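Local structure of PrgZ (Enterococcus faecalis, 4FAJ) at the zinc ion site. The protein binds peptide pheromone as an extracellular, membrane-anchored receptor of the OppA-type solute-binding family and probably serves peptide uptake. Residues are numbered along the deposited sequence; one frame, centred on the assembly and turned at random.

The zinc ion site. Residues 279-281, 301, 421. With ZN (zinc ion), chain B.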
# COMPACT_ATOMS: atom_id res chain seq x y z
N GLU A 279 -5.50 19.97 -4.15
CA GLU A 279 -6.48 20.63 -5.01
C GLU A 279 -6.00 20.60 -6.46
O GLU A 279 -4.98 21.21 -6.79
CB GLU A 279 -6.71 22.07 -4.55
CG GLU A 279 -7.54 22.93 -5.53
CD GLU A 279 -8.84 22.29 -5.93
OE1 GLU A 279 -9.58 21.83 -5.04
OE2 GLU A 279 -9.15 22.24 -7.15
N ILE A 280 -6.73 19.89 -7.30
CA ILE A 280 -6.29 19.59 -8.67
C ILE A 280 -6.15 20.83 -9.55
O ILE A 280 -5.24 20.92 -10.39
CB ILE A 280 -7.25 18.57 -9.35
CG1 ILE A 280 -7.34 17.27 -8.53
CG2 ILE A 280 -6.84 18.29 -10.79
CD1 ILE A 280 -6.02 16.68 -8.09
N ASN A 281 -7.05 21.80 -9.37
CA ASN A 281 -6.97 23.07 -10.11
C ASN A 281 -5.62 23.76 -9.89
O ASN A 281 -5.05 24.32 -10.82
CB ASN A 281 -8.10 23.99 -9.69
CG ASN A 281 -8.15 25.25 -10.52
OD1 ASN A 281 -8.46 25.20 -11.70
ND2 ASN A 281 -7.83 26.39 -9.90
N TYR A 301 -11.40 17.81 -14.51
CA TYR A 301 -10.04 18.16 -14.92
C TYR A 301 -9.49 17.09 -15.87
O TYR A 301 -8.86 17.40 -16.88
CB TYR A 301 -9.12 18.30 -13.71
CG TYR A 301 -9.63 19.24 -12.64
CD1 TYR A 301 -9.54 20.62 -12.79
CD2 TYR A 301 -10.20 18.74 -11.47
CE1 TYR A 301 -10.01 21.50 -11.80
CE2 TYR A 301 -10.70 19.62 -10.47
CZ TYR A 301 -10.59 20.99 -10.65
OH TYR A 301 -11.03 21.86 -9.67
N GLU A 421 -9.04 16.87 -2.32
CA GLU A 421 -10.24 17.27 -3.06
C GLU A 421 -11.12 16.08 -3.42
O GLU A 421 -12.32 16.07 -3.12
CB GLU A 421 -9.87 18.03 -4.35
CG GLU A 421 -11.09 18.47 -5.14
CD GLU A 421 -10.75 19.25 -6.39
OE1 GLU A 421 -9.56 19.30 -6.77
OE2 GLU A 421 -11.68 19.85 -6.98
ZN ZN B . -10.95 21.58 -7.69
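Glu421 reaches the metal with an extended chain, CG anti to the backbone N, whereas Glu279, CG likewise anti to its backbone N, folds back at chi2 (52°) and brings its carboxylate over the start of helix 280-288. Tyr301 has CG anti to its carbonyl carbon and directs its hydroxyl OH at ZN. In this family 5 solute-binding protein the zinc locally joins the loop residue Glu279, just ahead of helix 280-288, to the first turns of helices 299-305 and 421-437. It may come from the crystallisation medium, and the structure alone shows no role in pheromone binding. Glu279 OE2, Glu421 OE2 and Tyr301 OH each lie 2.0 Å from ZN. Their angles there run from 105° to 121°, with ZN somewhat off their plane; further ligands such as water may be unseen. Each acid bonds through OE2; the longer approaches of Glu421 OE1 (2.8 Å) and Glu279 OE1 (3.0 Å) to ZN are at most loose contacts. Backbone N-H groups of helix 280-288 would help hold both acids in place: Ile280 N donates to Glu421 OE1 at 2.9 Å, nearly along the C-O axis, and Asn281 N to Glu279 OE2 at 3.1 Å from above the carboxylate plane. That helix end would help offset the acids' negative charge. Ile280 CB lies 3.6 Å above one face of the Tyr301 ring, toward its rim, and may limit its tilt; Glu421 OE2 lies at the ring's edge, in plane. Zinc probably favours the ionised phenol.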